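Local atomic coordinates of hypothetical protein (Neisseria meningitidis Z2491, PDB entry 2F46), a protein that is of no established physiological role but is probably a phosphatase of a nonclassical, eukaryotic-like type. Residues F61-I64 with K65-L68; L117-G120 with F121-A125; C48-D52 with R53-S57. All blocks are in the same frame, centred on the assembly; numbering follows the deposited sequence. Where two conformers were deposited one is given.

Contact 1. Residues F61-I64 with K65-L68; sequences FAQI and KQWL
Q63 lays its side chain over one face of the W67 indole, one helical turn further on. CG does the touching: it stands 3.7 Å from the centroid of the six-membered ring and only 14° off the ring normal, displaced from the centre toward the rim, which is a CH-pi contact. Q63 reaches this place because CG is set opposite the backbone N (chi1 -178°), which brings it over the indole of the following turn. W67 has the other common rotamer of a helix, with CG opposite its own carbonyl carbon (chi1 -72°), and this swings the flat indole beneath Q63. I64 comes at the same ring from its edge, near the ring plane, where CD1 lies 3.8 Å from CE3. The other branch of I64, CG2, runs alongside L68 and meets its CD1 at 3.7 Å, the two side chains pointing the same way. K65 is stretched out along its length, and its side chain touches F76 of strand 75-78. Beneath these side chains run the regular i to i+4 bonds: K65 N to F61 O at 2.8 Å, Q66 N to A62 O, W67 N to Q63 O, and L68 N to I64 O at 2.9 Å. The residue types follow the two sides of the helix. F61, I64 and L68 are buried; I64 and L68 both rest on L30, while F61 and L68 meet I46 of strand 45-48. A62 and Q66, small or polar, are exposed. The chemistry is thus that of an amphipathic helix: apolar branches join it to the sheet, while at its border a polar side chain lays its CG methylene on an aromatic face and so shields part of a tryptophan that remains partly exposed.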
loop_
_atom_site.group_PDB
_atom_site.type_symbol
_atom_site.label_atom_id
_atom_site.label_comp_id
_atom_site.label_asym_id
_atom_site.label_seq_id
_atom_site.Cartn_x
_atom_site.Cartn_y
_atom_site.Cartn_z
ATOM N N PHE A 61 -12.251 -2.438 -6.967
ATOM C CA PHE A 61 -11.557 -3.433 -6.150
ATOM C C PHE A 61 -12.175 -4.816 -6.299
ATOM O O PHE A 61 -11.444 -5.810 -6.353
ATOM C CB PHE A 61 -11.466 -3.075 -4.662
ATOM C CG PHE A 61 -10.636 -4.055 -3.869
ATOM C CD1 PHE A 61 -9.300 -4.239 -4.163
ATOM C CD2 PHE A 61 -11.198 -4.816 -2.844
ATOM C CE1 PHE A 61 -8.510 -5.160 -3.436
ATOM C CE2 PHE A 61 -10.422 -5.721 -2.116
ATOM C CZ PHE A 61 -9.079 -5.895 -2.421
ATOM N N ALA A 62 -13.502 -4.911 -6.412
ATOM C CA ALA A 62 -14.151 -6.207 -6.539
ATOM C C ALA A 62 -13.650 -6.958 -7.776
ATOM O O ALA A 62 -13.527 -8.204 -7.768
ATOM C CB ALA A 62 -15.634 -6.017 -6.616
ATOM N N GLN A 63 -13.339 -6.246 -8.828
ATOM C CA GLN A 63 -12.878 -6.866 -10.051
ATOM C C GLN A 63 -11.389 -7.253 -9.955
ATOM O O GLN A 63 -10.960 -8.278 -10.469
ATOM C CB GLN A 63 -13.111 -5.942 -11.257
ATOM C CG GLN A 63 -12.690 -6.538 -12.624
ATOM C CD GLN A 63 -13.315 -7.902 -12.843
ATOM O OE1 GLN A 63 -14.494 -8.098 -12.561
ATOM N NE2 GLN A 63 -12.521 -8.863 -13.310
ATOM N N ILE A 64 -10.592 -6.435 -9.280
ATOM C CA ILE A 64 -9.218 -6.800 -8.968
ATOM C C ILE A 64 -9.217 -8.083 -8.147
ATOM O O ILE A 64 -8.415 -8.996 -8.434
ATOM C CB ILE A 64 -8.491 -5.637 -8.231
ATOM C CG1 ILE A 64 -8.279 -4.437 -9.159
ATOM C CG2 ILE A 64 -7.142 -6.078 -7.653
ATOM C CD1 ILE A 64 -7.428 -4.710 -10.374
ATOM N N LYS A 65 -10.072 -8.169 -7.134
ATOM C CA LYS A 65 -10.217 -9.369 -6.349
ATOM C C LYS A 65 -10.549 -10.581 -7.219
ATOM O O LYS A 65 -9.940 -11.645 -7.084
ATOM C CB LYS A 65 -11.234 -9.172 -5.207
ATOM C CG LYS A 65 -11.490 -10.407 -4.353
ATOM C CD LYS A 65 -12.293 -10.068 -3.134
ATOM C CE LYS A 65 -12.618 -11.312 -2.327
ATOM N NZ LYS A 65 -13.351 -10.913 -1.080
ATOM N N GLN A 66 -11.518 -10.452 -8.115
ATOM C CA GLN A 66 -11.858 -11.569 -9.030
ATOM C C GLN A 66 -10.681 -12.046 -9.843
ATOM O O GLN A 66 -10.474 -13.264 -9.995
ATOM C CB GLN A 66 -12.925 -11.126 -10.018
ATOM C CG GLN A 66 -14.317 -11.210 -9.529
ATOM C CD GLN A 66 -15.321 -11.229 -10.696
ATOM O OE1 GLN A 66 -15.729 -10.177 -11.204
ATOM N NE2 GLN A 66 -15.713 -12.424 -11.110
ATOM N N TRP A 67 -9.917 -11.123 -10.402
ATOM C CA TRP A 67 -8.784 -11.477 -11.257
ATOM C C TRP A 67 -7.691 -12.117 -10.418
ATOM O O TRP A 67 -7.105 -13.136 -10.813
ATOM C CB TRP A 67 -8.220 -10.256 -11.989
ATOM C CG TRP A 67 -9.063 -9.708 -13.092
ATOM C CD1 TRP A 67 -9.886 -10.411 -13.927
ATOM C CD2 TRP A 67 -9.106 -8.344 -13.545
ATOM N NE1 TRP A 67 -10.460 -9.571 -14.842
ATOM C CE2 TRP A 67 -9.983 -8.301 -14.653
ATOM C CE3 TRP A 67 -8.471 -7.164 -13.142
ATOM C CZ2 TRP A 67 -10.294 -7.110 -15.322
ATOM C CZ3 TRP A 67 -8.773 -5.980 -13.812
ATOM C CH2 TRP A 67 -9.686 -5.964 -14.889
ATOM N N LEU A 68 -7.440 -11.583 -9.231
ATOM C CA LEU A 68 -6.275 -12.021 -8.463
ATOM C C LEU A 68 -6.488 -13.236 -7.546
ATOM O O LEU A 68 -5.515 -13.835 -7.092
ATOM C CB LEU A 68 -5.638 -10.840 -7.713
ATOM C CG LEU A 68 -5.173 -9.695 -8.576
ATOM C CD1 LEU A 68 -4.511 -8.635 -7.702
ATOM C CD2 LEU A 68 -4.213 -10.158 -9.653
#

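Contact 2. Residues L117-G120 with F121-A125; sequences LLWG and FRRAA
R123 crosses the W119 ring at about a right angle, with CG and CD over the benzene part of the indole and one guanidinium nitrogen over the pyrrole part. CG sits squarely above the six-membered ring, 3.5 Å from its centroid, a CH-pi contact, and CD follows near the CE2-CZ2 bond. Bends at chi2 (-72°) and chi3 (76°) then fold the chain back so that NH1 comes to 3.3 Å from W119 CD1. The guanidinium does not lie flat there: its plane is tilted 56° from the ring and its edge faces the indole. The resulting cation-pi contact is off-centre, with R123 CZ 4.6 Å from the centroid of the five-membered ring. The ordinary helical bond from R123 N to W119 O (3.1 Å) links the same two residues. Other polar atoms have partners off the ring: R123 NH2 makes a salt bridge with E126, and W119 NE1 donates to D21 of strand 18-21. A long arginine suits this place because methylenes and charge both find a use.

Around the helix, F121 turns its ring obliquely toward the preceding turn, where CD2 comes to 3.1 Å from L117 O and CE2 to 4.1 Å from L117 CB. F121 N is bonded to that same L117 O at 2.8 Å. Different neighbours flank the different sides of helix 113-125: helix 130-139 packs I133 against W119, R123 and A124; helix 88-99 meets L118 and F121 through F94 and V91; and L151 of helix 148-153 touches the F121 side chain.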
loop_
_atom_site.group_PDB
_atom_site.type_symbol
_atom_site.label_atom_id
_atom_site.label_comp_id
_atom_site.label_asym_id
_atom_site.label_seq_id
_atom_site.Cartn_x
_atom_site.Cartn_y
_atom_site.Cartn_z
ATOM N N LEU A 117 2.394 6.247 2.804
ATOM C CA LEU A 117 2.084 7.132 3.928
ATOM C C LEU A 117 1.505 6.383 5.126
ATOM O O LEU A 117 1.845 6.681 6.290
ATOM C CB LEU A 117 1.111 8.201 3.509
ATOM C CG LEU A 117 1.667 9.328 2.678
ATOM C CD1 LEU A 117 0.566 10.188 2.163
ATOM C CD2 LEU A 117 2.599 10.190 3.483
ATOM N N LEU A 118 0.607 5.446 4.901
ATOM C CA LEU A 118 0.063 4.679 6.009
ATOM C C LEU A 118 1.192 3.948 6.747
ATOM O O LEU A 118 1.228 3.936 7.994
ATOM C CB LEU A 118 -1.010 3.707 5.512
ATOM C CG LEU A 118 -2.287 4.408 5.027
ATOM C CD1 LEU A 118 -3.117 3.430 4.227
ATOM C CD2 LEU A 118 -3.109 4.973 6.192
ATOM N N TRP A 119 2.101 3.341 5.984
ATOM C CA TRP A 119 3.308 2.687 6.516
ATOM C C TRP A 119 4.155 3.716 7.229
ATOM O O TRP A 119 4.535 3.556 8.403
ATOM C CB TRP A 119 4.091 2.036 5.381
ATOM C CG TRP A 119 5.373 1.451 5.752
ATOM C CD1 TRP A 119 5.587 0.187 6.205
ATOM C CD2 TRP A 119 6.639 2.070 5.649
ATOM N NE1 TRP A 119 6.935 0.010 6.459
ATOM C CE2 TRP A 119 7.600 1.154 6.117
ATOM C CE3 TRP A 119 7.055 3.343 5.233
ATOM C CZ2 TRP A 119 8.949 1.444 6.151
ATOM C CZ3 TRP A 119 8.409 3.627 5.252
ATOM C CH2 TRP A 119 9.329 2.698 5.744
ATOM N N GLY A 120 4.403 4.830 6.563
ATOM C CA GLY A 120 5.368 5.827 7.056
ATOM C C GLY A 120 4.921 6.554 8.304
ATOM O O GLY A 120 5.738 6.838 9.165
ATOM N N PHE A 121 3.658 6.903 8.442
ATOM C CA PHE A 121 3.144 7.526 9.674
ATOM C C PHE A 121 3.355 6.617 10.896
ATOM O O PHE A 121 3.619 7.107 12.023
ATOM C CB PHE A 121 1.659 7.856 9.540
ATOM C CG PHE A 121 1.372 9.064 8.726
ATOM C CD1 PHE A 121 2.011 10.237 8.955
ATOM C CD2 PHE A 121 0.414 9.017 7.709
ATOM C CE1 PHE A 121 1.708 11.348 8.182
ATOM C CE2 PHE A 121 0.111 10.122 6.965
ATOM C CZ PHE A 121 0.744 11.250 7.163
ATOM N N ARG A 122 3.226 5.322 10.673
ATOM C CA ARG A 122 3.424 4.335 11.752
ATOM C C ARG A 122 4.894 4.259 12.145
ATOM O O ARG A 122 5.207 4.251 13.363
ATOM C CB ARG A 122 2.868 2.981 11.330
ATOM C CG ARG A 122 3.043 1.864 12.309
ATOM C CD ARG A 122 2.373 2.150 13.628
ATOM N NE ARG A 122 3.116 1.474 14.679
ATOM C CZ ARG A 122 2.983 1.713 15.977
ATOM N NH1 ARG A 122 2.096 2.594 16.424
ATOM N NH2 ARG A 122 3.735 1.037 16.837
ATOM N N ARG A 123 5.794 4.242 11.158
ATOM C CA ARG A 123 7.255 4.255 11.380
ATOM C C ARG A 123 7.642 5.514 12.141
ATOM O O ARG A 123 8.525 5.461 13.024
ATOM C CB ARG A 123 8.034 4.188 10.061
ATOM C CG ARG A 123 7.748 3.011 9.157
ATOM C CD ARG A 123 8.278 1.672 9.650
ATOM N NE ARG A 123 7.515 1.061 10.726
ATOM C CZ ARG A 123 6.305 0.504 10.607
ATOM N NH1 ARG A 123 5.650 0.487 9.451
ATOM N NH2 ARG A 123 5.724 -0.038 11.678
ATOM N N ALA A 124 7.043 6.657 11.806
ATOM C CA ALA A 124 7.330 7.912 12.497
ATOM C C ALA A 124 6.985 7.786 13.975
ATOM O O ALA A 124 7.799 8.152 14.841
ATOM C CB ALA A 124 6.610 9.091 11.863
ATOM N N ALA A 125 5.799 7.267 14.274
ATOM C CA ALA A 125 5.403 6.999 15.667
ATOM C C ALA A 125 6.373 6.084 16.392
ATOM O O ALA A 125 6.655 6.298 17.569
ATOM C CB ALA A 125 4.001 6.414 15.716
#

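Contact 3. Residues C48-D52 with R53-S57; sequences CNRPD and REEES
Two salt bridges join R50 to consecutive glutamates, E54 and E55, each using a different nitrogen. NE bonds E54 OE1 at 2.8 Å; the oxygen lies in the guanidinium plane, whereas NE meets it on the anti side, 35° out of the carboxylate plane. NH2 donates to the anti lone pair of E55 OE2, also at 2.8 Å and with a nearly straight N-H...O angle of 176°. Because R50 is extended from CG to NE, its flat head presents two neighbouring edges to the two acids, and bonds in its plane fix its rotation. R53 points its own charge to D60 instead.

Two waters bridge the same ion pairs, one on each of two edges of the guanidinium. One accepts from R50 NH1 at 2.9 Å and donates to E55 OE2; the other accepts from R50 NH2 and gives a weak bond to E54 OE1. Q29 is a further partner of NH1.

Van der Waals packing is slight: P51 CD lies 3.4 Å from E54 OE2, the rigid ring lining the side of the carboxylate.

Both acids also bind arginines beyond these segments, E54 to R114 and E55 to R110. Such a network of arginines and carboxylates ties the loop after strand 45-48 to the loop after strand 105-108 and the first turn of helix 113-125, the position of the phosphate-binding loop in cysteine-dependent phosphatases, consistent with the phosphatase-like family of this protein.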
loop_
_atom_site.group_PDB
_atom_site.type_symbol
_atom_site.label_atom_id
_atom_site.label_comp_id
_atom_site.label_asym_id
_atom_site.label_seq_id
_atom_site.Cartn_x
_atom_site.Cartn_y
_atom_site.Cartn_z
ATOM N N CYS A 48 -6.101 -2.655 -0.881
ATOM C CA CYS A 48 -6.357 -1.549 -1.750
ATOM C C CYS A 48 -6.678 -0.335 -0.966
ATOM O O CYS A 48 -7.662 -0.337 -0.193
ATOM C CB CYS A 48 -7.519 -1.838 -2.665
ATOM S SG CYS A 48 -8.069 -0.485 -3.677
ATOM N N ASN A 49 -5.854 0.691 -1.150
ATOM C CA ASN A 49 -6.031 1.949 -0.406
ATOM C C ASN A 49 -6.664 3.087 -1.189
ATOM O O ASN A 49 -6.554 4.241 -0.821
ATOM C CB ASN A 49 -4.707 2.416 0.256
ATOM C CG ASN A 49 -4.212 1.483 1.339
ATOM O OD1 ASN A 49 -3.069 0.990 1.291
ATOM N ND2 ASN A 49 -5.033 1.266 2.387
ATOM N N ARG A 50 -7.297 2.707 -2.309
ATOM C CA ARG A 50 -7.871 3.631 -3.278
ATOM C C ARG A 50 -9.377 3.492 -3.281
ATOM O O ARG A 50 -9.877 2.394 -3.512
ATOM C CB ARG A 50 -7.348 3.342 -4.702
ATOM C CG ARG A 50 -7.610 4.468 -5.650
ATOM C CD ARG A 50 -7.066 4.148 -7.013
ATOM N NE ARG A 50 -7.152 5.329 -7.815
ATOM C CZ ARG A 50 -6.812 5.409 -9.087
ATOM N NH1 ARG A 50 -6.393 4.347 -9.751
ATOM N NH2 ARG A 50 -6.900 6.576 -9.692
ATOM N N PRO A 51 -10.106 4.603 -3.076
ATOM C CA PRO A 51 -11.554 4.531 -3.355
ATOM C C PRO A 51 -11.814 4.118 -4.804
ATOM O O PRO A 51 -11.088 4.507 -5.695
ATOM C CB PRO A 51 -12.018 5.973 -3.126
ATOM C CG PRO A 51 -10.931 6.605 -2.273
ATOM C CD PRO A 51 -9.670 5.967 -2.741
ATOM N N ASP A 52 -12.898 3.373 -5.029
ATOM C CA ASP A 52 -13.321 3.065 -6.392
ATOM C C ASP A 52 -13.750 4.376 -7.070
ATOM O O ASP A 52 -14.214 5.297 -6.379
ATOM C CB ASP A 52 -14.503 2.092 -6.407
ATOM C CG ASP A 52 -14.146 0.657 -6.019
ATOM O OD1 ASP A 52 -12.971 0.257 -6.143
ATOM O OD2 ASP A 52 -15.081 -0.078 -5.597
ATOM N N ARG A 53 -13.586 4.412 -8.391
ATOM C CA ARG A 53 -14.139 5.460 -9.284
ATOM C C ARG A 53 -13.413 6.783 -9.149
ATOM O O ARG A 53 -13.983 7.844 -9.426
ATOM C CB ARG A 53 -15.651 5.624 -9.081
ATOM C CG ARG A 53 -16.419 4.335 -9.127
ATOM C CD ARG A 53 -16.247 3.654 -10.460
ATOM N NE ARG A 53 -16.876 2.340 -10.407
ATOM C CZ ARG A 53 -18.171 2.098 -10.639
ATOM N NH1 ARG A 53 -19.004 3.078 -10.994
ATOM N NH2 ARG A 53 -18.631 0.855 -10.500
ATOM N N GLU A 54 -12.125 6.727 -8.801
ATOM C CA GLU A 54 -11.292 7.913 -8.909
ATOM C C GLU A 54 -11.039 8.283 -10.363
ATOM O O GLU A 54 -10.952 9.462 -10.668
ATOM C CB GLU A 54 -9.954 7.763 -8.143
ATOM C CG GLU A 54 -10.109 7.911 -6.655
ATOM C CD GLU A 54 -8.787 8.086 -5.889
ATOM O OE1 GLU A 54 -7.725 7.733 -6.451
ATOM O OE2 GLU A 54 -8.865 8.597 -4.721
ATOM N N GLU A 55 -10.908 7.292 -11.236
ATOM C CA GLU A 55 -10.761 7.499 -12.692
ATOM C C GLU A 55 -11.684 6.535 -13.426
ATOM O O GLU A 55 -11.980 5.457 -12.921
ATOM C CB GLU A 55 -9.354 7.221 -13.159
ATOM C CG GLU A 55 -8.309 8.025 -12.500
ATOM C CD GLU A 55 -6.933 7.670 -13.030
ATOM O OE1 GLU A 55 -6.572 8.140 -14.129
ATOM O OE2 GLU A 55 -6.209 6.918 -12.357
ATOM N N GLU A 56 -12.104 6.910 -14.641
ATOM C CA GLU A 56 -13.048 6.091 -15.416
ATOM C C GLU A 56 -12.493 4.737 -15.797
ATOM O O GLU A 56 -13.229 3.752 -15.817
ATOM C CB GLU A 56 -13.476 6.819 -16.697
ATOM N N SER A 57 -11.210 4.696 -16.126
ATOM C CA SER A 57 -10.536 3.458 -16.519
ATOM C C SER A 57 -10.221 2.539 -15.354
ATOM O O SER A 57 -9.756 1.412 -15.541
ATOM C CB SER A 57 -9.204 3.794 -17.181
ATOM O OG SER A 57 -8.287 4.379 -16.240
HETATM O O HOH W 1 -5.145 4.625 -12.357
HETATM O O HOH W 2 -7.001 9.579 -9.145
#

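How the contacts relate
Following the chain, contact 3 comes first, in the loop that leaves strand 45-48; contact 1 follows on helix 61-68, and contact 2 lies much later on helix 113-125. All three join adjoining segments, so each closes only a local turn, and they stand in series, neither nesting nor crossing. Contacts 3 and 1 are linked directly by a probable hydrogen bond between F61 N and D52 OD1, 2.9 Å apart, and both belong to the strand 45-48, helix 61-68, strand 75-78 unit. Contact 3 also touches contact 2 where L118 packs on N49. Contacts 1 and 2, with centres about 27 Å apart, lie on opposite sides of the chain's centre and do not touch.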